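Local structure of transcriptional regulator (2EH3) at residues L134-L145 with K163-F172; R6-F15 with I28-F39. The protein probably binds DNA as a dimeric transcription regulator of the TetR/AcrR family, carrying a helix-turn-helix domain and an all-helical regulatory domain that holds magnesium ions. All blocks are in the same frame, centred on the assembly; numbering follows the deposited sequence.

Overall arrangement
The two contacts lie on opposite sides of the centre of this all-helical chain, their centres about 37 Å apart and their nearest atoms about 18 Å apart. Contact 2 comes first and is complete before contact 1 begins. It packs helix 3-18 against helices 25-32 and 36-42 in the small N-terminal domain with the predicted helix-turn-helix. Contact 1 joins helices 131-152 and 157-171, the last two of the chain, in the C-terminal domain, where the second subunit also packs. They share no helix. This separation of a DNA-reading head from a dimerising body is the plan of TetR-family regulators, in which the body probably controls the spacing of two heads.

Contact 1 of 2, residues L134-L145 with K163-F172; sequences LSEIILGFLRQL and KLREGLKLIF
Lys163 and Leu164 meet Phe141 and Leu145 at one end of a nearly antiparallel helix pair, whose segment axes run at 159° and 10.9 Å apart; this is the C-terminal helical hairpin of a TetR-type regulatory domain, and the second subunit packs beside it. Lys163 gives its CB to Leu145 CD2, while its bent chain carries NZ away to a salt bridge with Glu136 of the second subunit, a double duty suited to a long amphipathic residue. Its backbone O lies in the plane of the Phe141 ring, at the edge, 3.4 Å from CZ. Leu164 turns CD1 to Phe141 CE2 at 3.9 Å, and Leu145 CD1 rests over one face of that ring, toward the rim. With CG anti to the backbone N (chi1 173°), Phe141 reaches across to Gly167, its CE2 3.7 Å from the glycine CA. A CB on Gly167 would clash with CZ, so the missing side chain is what admits the ring. Leu168 follows, its CD2 packing 4.0 Å from Ile138 CG2, and Leu77 of helix 73-86 touches both residues. Ile171 runs past Leu134 and Ile137 in the opposite direction, using both branches: CD1 reaches Ile137 CG2, and CG2 presses unusually close to Leu134 CD2, 3.4 Å away. Last comes Phe172, which crosses Ile138 at about a right angle and brings CZ to 3.6 Å from Ile138 CD1.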
loop_
_atom_site.group_PDB
_atom_site.type_symbol
_atom_site.label_atom_id
_atom_site.label_comp_id
_atom_site.label_asym_id
_atom_site.label_seq_id
_atom_site.Cartn_x
_atom_site.Cartn_y
_atom_site.Cartn_z
ATOM N N LEU A 134 11.635 14.254 4.042
ATOM C CA LEU A 134 11.375 14.236 2.607
ATOM C C LEU A 134 11.304 12.824 2.071
ATOM O O LEU A 134 10.505 12.536 1.168
ATOM C CB LEU A 134 12.487 14.982 1.870
ATOM C CG LEU A 134 12.477 16.504 1.964
ATOM C CD1 LEU A 134 13.844 17.079 1.495
ATOM C CD2 LEU A 134 11.316 17.028 1.114
ATOM N N SER A 135 12.116 11.919 2.612
ATOM C CA SER A 135 12.083 10.559 2.090
ATOM C C SER A 135 10.722 9.914 2.345
ATOM O O SER A 135 10.225 9.208 1.469
ATOM C CB SER A 135 13.200 9.692 2.700
ATOM O OG SER A 135 12.948 9.399 4.071
ATOM N N GLU A 136 10.128 10.164 3.521
ATOM C CA GLU A 136 8.827 9.629 3.893
ATOM C C GLU A 136 7.746 10.213 2.991
ATOM O O GLU A 136 6.889 9.484 2.442
ATOM C CB GLU A 136 8.484 9.999 5.334
ATOM C CG GLU A 136 9.485 9.512 6.387
ATOM C CD GLU A 136 9.237 8.096 6.853
ATOM O OE1 GLU A 136 8.372 7.395 6.262
ATOM O OE2 GLU A 136 9.931 7.683 7.801
ATOM N N ILE A 137 7.778 11.534 2.850
ATOM C CA ILE A 137 6.795 12.219 2.016
ATOM C C ILE A 137 6.850 11.750 0.562
ATOM O O ILE A 137 5.833 11.375 -0.041
ATOM C CB ILE A 137 7.038 13.734 1.992
ATOM C CG1 ILE A 137 6.797 14.345 3.389
ATOM C CG2 ILE A 137 6.110 14.370 0.954
ATOM C CD1 ILE A 137 7.316 15.782 3.528
ATOM N N ILE A 138 8.044 11.787 -0.005
ATOM C CA ILE A 138 8.193 11.450 -1.408
ATOM C C ILE A 138 7.949 9.988 -1.708
ATOM O O ILE A 138 7.283 9.669 -2.699
ATOM C CB ILE A 138 9.559 11.932 -1.902
ATOM C CG1 ILE A 138 9.576 13.464 -1.810
ATOM C CG2 ILE A 138 9.793 11.492 -3.353
ATOM C CD1 ILE A 138 10.940 14.092 -2.074
ATOM N N LEU A 139 8.443 9.079 -0.876
ATOM C CA LEU A 139 8.151 7.672 -1.135
ATOM C C LEU A 139 6.654 7.422 -0.987
ATOM O O LEU A 139 6.076 6.649 -1.745
ATOM C CB LEU A 139 8.913 6.753 -0.177
ATOM C CG LEU A 139 10.402 6.584 -0.466
ATOM C CD1 LEU A 139 10.989 5.551 0.508
ATOM C CD2 LEU A 139 10.607 6.106 -1.887
ATOM N N GLY A 140 6.031 8.080 -0.012
ATOM C CA GLY A 140 4.597 7.924 0.177
ATOM C C GLY A 140 3.828 8.407 -1.043
ATOM O O GLY A 140 2.922 7.729 -1.541
ATOM N N PHE A 141 4.227 9.563 -1.548
ATOM C CA PHE A 141 3.584 10.155 -2.721
ATOM C C PHE A 141 3.774 9.266 -3.952
ATOM O O PHE A 141 2.820 9.017 -4.693
ATOM C CB PHE A 141 4.188 11.561 -2.906
ATOM C CG PHE A 141 3.773 12.285 -4.170
ATOM C CD1 PHE A 141 2.441 12.322 -4.592
ATOM C CD2 PHE A 141 4.734 12.993 -4.903
ATOM C CE1 PHE A 141 2.073 13.074 -5.737
ATOM C CE2 PHE A 141 4.370 13.735 -6.022
ATOM C CZ PHE A 141 3.036 13.776 -6.434
ATOM N N LEU A 142 4.987 8.770 -4.158
ATOM C CA LEU A 142 5.253 7.918 -5.321
ATOM C C LEU A 142 4.409 6.655 -5.207
ATOM O O LEU A 142 3.807 6.213 -6.193
ATOM C CB LEU A 142 6.738 7.590 -5.378
ATOM C CG LEU A 142 7.271 6.752 -6.528
ATOM C CD1 LEU A 142 6.985 7.445 -7.855
ATOM C CD2 LEU A 142 8.771 6.565 -6.309
ATOM N N ARG A 143 4.329 6.074 -4.010
ATOM C CA ARG A 143 3.525 4.863 -3.835
ATOM C C ARG A 143 2.025 5.142 -4.090
ATOM O O ARG A 143 1.348 4.340 -4.739
ATOM C CB ARG A 143 3.830 4.272 -2.457
ATOM C CG ARG A 143 5.319 3.835 -2.441
ATOM C CD ARG A 143 5.855 3.482 -1.058
ATOM N NE ARG A 143 5.337 2.209 -0.567
ATOM C CZ ARG A 143 5.552 1.750 0.663
ATOM N NH1 ARG A 143 6.260 2.459 1.514
ATOM N NH2 ARG A 143 5.081 0.572 1.032
ATOM N N GLN A 144 1.523 6.304 -3.654
ATOM C CA GLN A 144 0.130 6.701 -3.880
ATOM C C GLN A 144 -0.121 6.756 -5.400
ATOM O O GLN A 144 -1.126 6.240 -5.903
ATOM C CB GLN A 144 -0.136 8.088 -3.264
ATOM C CG GLN A 144 -1.480 8.757 -3.603
ATOM C CD GLN A 144 -2.626 8.352 -2.686
ATOM O OE1 GLN A 144 -2.412 7.804 -1.607
ATOM N NE2 GLN A 144 -3.849 8.648 -3.104
ATOM N N LEU A 145 0.805 7.365 -6.136
ATOM C CA LEU A 145 0.617 7.455 -7.588
ATOM C C LEU A 145 0.649 6.099 -8.263
ATOM O O LEU A 145 -0.127 5.844 -9.191
ATOM C CB LEU A 145 1.681 8.342 -8.231
ATOM C CG LEU A 145 1.745 9.807 -7.803
ATOM C CD1 LEU A 145 2.931 10.435 -8.556
ATOM C CD2 LEU A 145 0.440 10.527 -8.102
ATOM N N LYS A 163 1.866 14.302 -12.774
ATOM C CA LYS A 163 1.505 14.331 -11.363
ATOM C C LYS A 163 2.735 14.398 -10.466
ATOM O O LYS A 163 2.790 15.181 -9.524
ATOM C CB LYS A 163 0.694 13.078 -10.999
ATOM C CG LYS A 163 -0.588 12.947 -11.817
ATOM C CD LYS A 163 -1.640 13.910 -11.339
ATOM C CE LYS A 163 -2.497 13.255 -10.276
ATOM N NZ LYS A 163 -3.548 14.194 -9.804
ATOM N N LEU A 164 3.719 13.560 -10.756
ATOM C CA LEU A 164 4.945 13.537 -9.935
ATOM C C LEU A 164 5.660 14.881 -10.026
ATOM O O LEU A 164 6.045 15.464 -9.017
ATOM C CB LEU A 164 5.889 12.414 -10.432
ATOM C CG LEU A 164 7.184 12.344 -9.637
ATOM C CD1 LEU A 164 6.909 11.788 -8.251
ATOM C CD2 LEU A 164 8.135 11.387 -10.332
ATOM N N ARG A 165 5.843 15.376 -11.248
ATOM C CA ARG A 165 6.521 16.654 -11.466
ATOM C C ARG A 165 5.888 17.787 -10.659
ATOM O O ARG A 165 6.595 18.550 -9.972
ATOM C CB ARG A 165 6.492 17.009 -12.969
ATOM C CG ARG A 165 7.143 18.345 -13.302
ATOM C CD ARG A 165 7.043 18.655 -14.791
ATOM N NE ARG A 165 6.960 17.428 -15.570
ATOM C CZ ARG A 165 5.936 17.090 -16.351
ATOM N NH1 ARG A 165 4.875 17.901 -16.486
ATOM N NH2 ARG A 165 5.960 15.924 -16.976
ATOM N N GLU A 166 4.564 17.910 -10.717
ATOM C CA GLU A 166 3.926 18.989 -9.977
ATOM C C GLU A 166 4.044 18.845 -8.479
ATOM O O GLU A 166 4.253 19.840 -7.781
ATOM C CB GLU A 166 2.468 19.131 -10.415
ATOM C CG GLU A 166 2.368 19.801 -11.801
ATOM C CD GLU A 166 3.171 21.113 -11.901
ATOM O OE1 GLU A 166 2.887 22.060 -11.122
ATOM O OE2 GLU A 166 4.088 21.198 -12.767
ATOM N N GLY A 167 3.939 17.615 -7.989
ATOM C CA GLY A 167 4.046 17.403 -6.557
ATOM C C GLY A 167 5.446 17.652 -6.052
ATOM O O GLY A 167 5.592 18.236 -4.975
ATOM N N LEU A 168 6.470 17.245 -6.806
ATOM C CA LEU A 168 7.847 17.476 -6.373
ATOM C C LEU A 168 8.186 18.954 -6.419
ATOM O O LEU A 168 8.901 19.447 -5.554
ATOM C CB LEU A 168 8.827 16.669 -7.215
ATOM C CG LEU A 168 8.665 15.161 -7.054
ATOM C CD1 LEU A 168 9.773 14.535 -7.862
ATOM C CD2 LEU A 168 8.727 14.692 -5.588
ATOM N N LYS A 169 7.659 19.663 -7.414
ATOM C CA LYS A 169 7.895 21.092 -7.505
ATOM C C LYS A 169 7.333 21.756 -6.259
ATOM O O LYS A 169 7.979 22.618 -5.656
ATOM C CB LYS A 169 7.224 21.673 -8.763
ATOM C CG LYS A 169 7.290 23.204 -8.836
ATOM C CD LYS A 169 6.748 23.734 -10.167
ATOM C CE LYS A 169 6.817 25.263 -10.216
ATOM N NZ LYS A 169 6.714 25.789 -11.604
ATOM N N LEU A 170 6.132 21.355 -5.851
ATOM C CA LEU A 170 5.531 21.945 -4.671
ATOM C C LEU A 170 6.383 21.650 -3.431
ATOM O O LEU A 170 6.676 22.549 -2.631
ATOM C CB LEU A 170 4.104 21.422 -4.497
ATOM C CG LEU A 170 3.275 21.966 -3.328
ATOM C CD1 LEU A 170 1.808 21.731 -3.648
ATOM C CD2 LEU A 170 3.666 21.310 -2.015
ATOM N N ILE A 171 6.824 20.407 -3.296
ATOM C CA ILE A 171 7.643 20.013 -2.149
ATOM C C ILE A 171 8.993 20.736 -2.106
ATOM O O ILE A 171 9.363 21.302 -1.053
ATOM C CB ILE A 171 7.839 18.459 -2.149
ATOM C CG1 ILE A 171 6.497 17.750 -1.891
ATOM C CG2 ILE A 171 8.887 18.056 -1.089
ATOM C CD1 ILE A 171 6.466 16.234 -2.177
ATOM N N PHE A 172 9.729 20.755 -3.212
ATOM C CA PHE A 172 11.060 21.391 -3.245
ATOM C C PHE A 172 11.127 22.899 -3.503
ATOM O O PHE A 172 10.232 23.461 -4.182
ATOM C CB PHE A 172 11.936 20.684 -4.269
ATOM C CG PHE A 172 12.356 19.317 -3.856
ATOM C CD1 PHE A 172 13.286 19.151 -2.833
ATOM C CD2 PHE A 172 11.831 18.197 -4.476
ATOM C CE1 PHE A 172 13.684 17.867 -2.426
ATOM C CE2 PHE A 172 12.232 16.901 -4.067
ATOM C CZ PHE A 172 13.155 16.752 -3.038
#

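Contact 2 of 2, residues R6-F15 with I28-F39; sequences RILEVSKELF and IVKRANLSKGAF
Ile7 holds CG1 anti to its carbonyl carbon (chi1 -68°), which leaves CG2 anti to the backbone N: CG1 packs 3.6 Å from Leu34 CD1, whereas CG2 meets Phe39 CD1 at 3.8 Å, the Ile7 and Phe39 side chains crossing at about a right angle. Replacing Ile7 with an alanine would probably leave Leu34 and Phe39 without their shared partner and open a gap between helix 3-18 and residues 34-39. Arg6, bent at chi2 and chi3, brings its guanidinium to the end of helix 25-32 and beside Leu34. NH1 donates to Ala32 O at 3.0 Å, in the carbonyl plane and on a lone pair, though the oxygen sits 24° out of the guanidinium plane; the helix ends here in a Schellman motif at Asn33. Small Ala32 lets Val10 CG2 approach its CB to 4.0 Å. Ile28 is a knob in the hole formed by Val10, Ser11, Leu14 and Phe15, a fit for a branched apolar chain. Ser11 OG borders it, 3.5 Å from Ile28 CG2, and donates to Ile7 O. Leu14 CD2 lies over one face of the Arg31 guanidinium, 3.8 Å from NH1. Ser35, the N-cap of helix 36-42, accepts from Ala38 N through OG. Helices 25-32 and 36-42 make up the predicted helix-turn-helix, and with helix 3-18 packed across them they form the three-helix, homeodomain-like bundle of TetR-family DNA-binding domains.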
loop_
_atom_site.group_PDB
_atom_site.type_symbol
_atom_site.label_atom_id
_atom_site.label_comp_id
_atom_site.label_asym_id
_atom_site.label_seq_id
_atom_site.Cartn_x
_atom_site.Cartn_y
_atom_site.Cartn_z
ATOM N N ARG A 6 14.628 -16.749 -19.822
ATOM C CA ARG A 6 13.317 -17.107 -20.351
ATOM C C ARG A 6 12.366 -17.549 -19.239
ATOM O O ARG A 6 11.179 -17.176 -19.234
ATOM C CB ARG A 6 13.445 -18.212 -21.408
ATOM C CG ARG A 6 14.067 -17.721 -22.694
ATOM C CD ARG A 6 13.437 -18.391 -23.910
ATOM N NE ARG A 6 13.855 -19.780 -24.068
ATOM C CZ ARG A 6 13.190 -20.841 -23.623
ATOM N NH1 ARG A 6 12.040 -20.710 -22.971
ATOM N NH2 ARG A 6 13.686 -22.050 -23.849
ATOM N N ILE A 7 12.874 -18.337 -18.303
ATOM C CA ILE A 7 12.052 -18.787 -17.182
ATOM C C ILE A 7 11.597 -17.553 -16.392
ATOM O O ILE A 7 10.437 -17.452 -16.015
ATOM C CB ILE A 7 12.855 -19.715 -16.265
ATOM C CG1 ILE A 7 13.146 -21.017 -17.001
ATOM C CG2 ILE A 7 12.098 -19.995 -14.968
ATOM C CD1 ILE A 7 14.170 -21.910 -16.304
ATOM N N LEU A 8 12.509 -16.629 -16.125
ATOM C CA LEU A 8 12.128 -15.430 -15.382
ATOM C C LEU A 8 11.026 -14.648 -16.087
ATOM O O LEU A 8 10.099 -14.148 -15.432
ATOM C CB LEU A 8 13.361 -14.542 -15.162
ATOM C CG LEU A 8 14.275 -15.093 -14.071
ATOM C CD1 LEU A 8 15.655 -14.428 -14.157
ATOM C CD2 LEU A 8 13.639 -14.851 -12.717
ATOM N N GLU A 9 11.111 -14.533 -17.411
ATOM C CA GLU A 9 10.111 -13.776 -18.160
ATOM C C GLU A 9 8.745 -14.432 -18.125
ATOM O O GLU A 9 7.732 -13.753 -17.892
ATOM C CB GLU A 9 10.580 -13.544 -19.607
ATOM C CG GLU A 9 11.788 -12.597 -19.698
ATOM C CD GLU A 9 11.525 -11.265 -18.993
ATOM O OE1 GLU A 9 10.538 -10.583 -19.364
ATOM O OE2 GLU A 9 12.289 -10.911 -18.069
ATOM N N VAL A 10 8.719 -15.751 -18.319
ATOM C CA VAL A 10 7.468 -16.492 -18.290
ATOM C C VAL A 10 6.846 -16.426 -16.893
ATOM O O VAL A 10 5.629 -16.274 -16.764
ATOM C CB VAL A 10 7.706 -17.973 -18.692
ATOM C CG1 VAL A 10 6.494 -18.825 -18.367
ATOM C CG2 VAL A 10 7.990 -18.051 -20.203
ATOM N N SER A 11 7.680 -16.535 -15.858
ATOM C CA SER A 11 7.187 -16.539 -14.466
ATOM C C SER A 11 6.618 -15.164 -14.107
ATOM O O SER A 11 5.589 -15.063 -13.431
ATOM C CB SER A 11 8.308 -16.936 -13.482
ATOM O OG SER A 11 8.842 -18.223 -13.779
ATOM N N LYS A 12 7.274 -14.109 -14.554
ATOM C CA LYS A 12 6.754 -12.760 -14.273
ATOM C C LYS A 12 5.395 -12.616 -14.928
ATOM O O LYS A 12 4.460 -12.067 -14.331
ATOM C CB LYS A 12 7.712 -11.675 -14.799
ATOM C CG LYS A 12 8.898 -11.432 -13.900
ATOM C CD LYS A 12 9.732 -10.226 -14.348
ATOM C CE LYS A 12 10.538 -10.554 -15.570
ATOM N NZ LYS A 12 11.725 -9.635 -15.686
ATOM N N GLU A 13 5.266 -13.128 -16.152
ATOM C CA GLU A 13 3.991 -13.044 -16.846
ATOM C C GLU A 13 2.886 -13.819 -16.131
ATOM O O GLU A 13 1.805 -13.256 -15.891
ATOM C CB GLU A 13 4.127 -13.574 -18.283
ATOM C CG GLU A 13 4.757 -12.562 -19.236
ATOM C CD GLU A 13 4.026 -11.224 -19.206
ATOM O OE1 GLU A 13 2.766 -11.228 -19.188
ATOM O OE2 GLU A 13 4.709 -10.176 -19.206
ATOM N N LEU A 14 3.151 -15.076 -15.781
ATOM C CA LEU A 14 2.132 -15.877 -15.112
ATOM C C LEU A 14 1.799 -15.348 -13.717
ATOM O O LEU A 14 0.638 -15.313 -13.347
ATOM C CB LEU A 14 2.544 -17.354 -15.023
ATOM C CG LEU A 14 2.623 -18.015 -16.394
ATOM C CD1 LEU A 14 2.981 -19.466 -16.194
ATOM C CD2 LEU A 14 1.292 -17.847 -17.155
ATOM N N PHE A 15 2.806 -14.951 -12.932
ATOM C CA PHE A 15 2.518 -14.421 -11.592
ATOM C C PHE A 15 1.685 -13.137 -11.700
ATOM O O PHE A 15 0.806 -12.892 -10.871
ATOM C CB PHE A 15 3.803 -14.112 -10.819
ATOM C CG PHE A 15 4.636 -15.325 -10.469
ATOM C CD1 PHE A 15 4.085 -16.609 -10.439
ATOM C CD2 PHE A 15 5.979 -15.166 -10.127
ATOM C CE1 PHE A 15 4.872 -17.719 -10.057
ATOM C CE2 PHE A 15 6.769 -16.271 -9.745
ATOM C CZ PHE A 15 6.208 -17.545 -9.708
ATOM N N ILE A 28 4.633 -23.069 -15.524
ATOM C CA ILE A 28 5.739 -22.240 -15.987
ATOM C C ILE A 28 6.565 -22.970 -17.046
ATOM O O ILE A 28 6.828 -22.417 -18.125
ATOM C CB ILE A 28 6.644 -21.855 -14.805
ATOM C CG1 ILE A 28 5.905 -20.845 -13.910
ATOM C CG2 ILE A 28 7.970 -21.224 -15.300
ATOM C CD1 ILE A 28 6.568 -20.659 -12.538
ATOM N N VAL A 29 6.979 -24.210 -16.741
ATOM C CA VAL A 29 7.815 -24.914 -17.716
ATOM C C VAL A 29 7.041 -25.281 -18.977
ATOM O O VAL A 29 7.618 -25.289 -20.074
ATOM C CB VAL A 29 8.569 -26.159 -17.130
ATOM C CG1 VAL A 29 9.515 -25.714 -15.995
ATOM C CG2 VAL A 29 7.603 -27.233 -16.672
ATOM N N LYS A 30 5.741 -25.550 -18.839
ATOM C CA LYS A 30 4.908 -25.844 -20.005
ATOM C C LYS A 30 4.887 -24.616 -20.920
ATOM O O LYS A 30 5.105 -24.720 -22.122
ATOM C CB LYS A 30 3.477 -26.159 -19.574
ATOM C CG LYS A 30 2.561 -26.659 -20.702
ATOM C CD LYS A 30 1.116 -26.868 -20.205
ATOM C CE LYS A 30 0.392 -25.521 -19.969
ATOM N NZ LYS A 30 -0.409 -25.406 -18.692
ATOM N N ARG A 31 4.614 -23.444 -20.348
ATOM C CA ARG A 31 4.552 -22.219 -21.135
ATOM C C ARG A 31 5.902 -21.888 -21.774
ATOM O O ARG A 31 5.967 -21.371 -22.897
ATOM C CB ARG A 31 4.080 -21.064 -20.237
ATOM C CG ARG A 31 4.113 -19.692 -20.891
ATOM C CD ARG A 31 3.092 -19.565 -22.006
ATOM N NE ARG A 31 1.704 -19.583 -21.532
ATOM C CZ ARG A 31 1.062 -18.535 -21.018
ATOM N NH1 ARG A 31 1.676 -17.364 -20.902
ATOM N NH2 ARG A 31 -0.206 -18.652 -20.626
ATOM N N ALA A 32 6.984 -22.198 -21.068
ATOM C CA ALA A 32 8.328 -21.947 -21.575
ATOM C C ALA A 32 8.855 -23.058 -22.495
ATOM O O ALA A 32 9.948 -22.925 -23.050
ATOM C CB ALA A 32 9.289 -21.784 -20.408
ATOM N N ASN A 33 8.094 -24.144 -22.641
ATOM C CA ASN A 33 8.515 -25.282 -23.465
ATOM C C ASN A 33 9.881 -25.817 -22.971
ATOM O O ASN A 33 10.817 -26.072 -23.744
ATOM C CB ASN A 33 8.594 -24.904 -24.956
ATOM C CG ASN A 33 8.715 -26.126 -25.861
ATOM O OD1 ASN A 33 8.239 -27.216 -25.523
ATOM N ND2 ASN A 33 9.350 -25.948 -27.020
ATOM N N LEU A 34 9.964 -26.016 -21.665
ATOM C CA LEU A 34 11.171 -26.525 -21.022
ATOM C C LEU A 34 10.839 -27.698 -20.138
ATOM O O LEU A 34 9.679 -27.913 -19.753
ATOM C CB LEU A 34 11.801 -25.429 -20.149
ATOM C CG LEU A 34 12.395 -24.240 -20.877
ATOM C CD1 LEU A 34 12.730 -23.170 -19.840
ATOM C CD2 LEU A 34 13.675 -24.658 -21.613
ATOM N N SER A 35 11.874 -28.462 -19.796
ATOM C CA SER A 35 11.729 -29.600 -18.908
ATOM C C SER A 35 11.798 -29.104 -17.472
ATOM O O SER A 35 12.293 -28.006 -17.214
ATOM C CB SER A 35 12.890 -30.574 -19.086
ATOM O OG SER A 35 14.123 -29.929 -18.737
ATOM N N LYS A 36 11.342 -29.929 -16.537
ATOM C CA LYS A 36 11.454 -29.568 -15.125
ATOM C C LYS A 36 12.950 -29.505 -14.748
ATOM O O LYS A 36 13.373 -28.666 -13.946
ATOM C CB LYS A 36 10.743 -30.609 -14.245
ATOM C CG LYS A 36 9.233 -30.399 -14.168
ATOM C CD LYS A 36 8.555 -31.433 -13.284
ATOM C CE LYS A 36 7.170 -30.927 -12.868
ATOM N NZ LYS A 36 6.468 -31.844 -11.918
ATOM N N GLY A 37 13.755 -30.388 -15.347
ATOM C CA GLY A 37 15.182 -30.398 -15.059
ATOM C C GLY A 37 15.829 -29.083 -15.436
ATOM O O GLY A 37 16.755 -28.607 -14.773
ATOM N N ALA A 38 15.346 -28.476 -16.512
ATOM C CA ALA A 38 15.908 -27.206 -16.926
ATOM C C ALA A 38 15.581 -26.158 -15.869
ATOM O O ALA A 38 16.398 -25.298 -15.541
ATOM C CB ALA A 38 15.313 -26.800 -18.269
ATOM N N PHE A 39 14.368 -26.239 -15.342
ATOM C CA PHE A 39 13.967 -25.286 -14.331
ATOM C C PHE A 39 14.777 -25.466 -13.056
ATOM O O PHE A 39 15.325 -24.500 -12.524
ATOM C CB PHE A 39 12.472 -25.444 -14.026
ATOM C CG PHE A 39 11.979 -24.542 -12.924
ATOM C CD1 PHE A 39 11.426 -23.298 -13.231
ATOM C CD2 PHE A 39 12.111 -24.917 -11.582
ATOM C CE1 PHE A 39 11.014 -22.445 -12.191
ATOM C CE2 PHE A 39 11.703 -24.077 -10.547
ATOM C CZ PHE A 39 11.153 -22.834 -10.868
#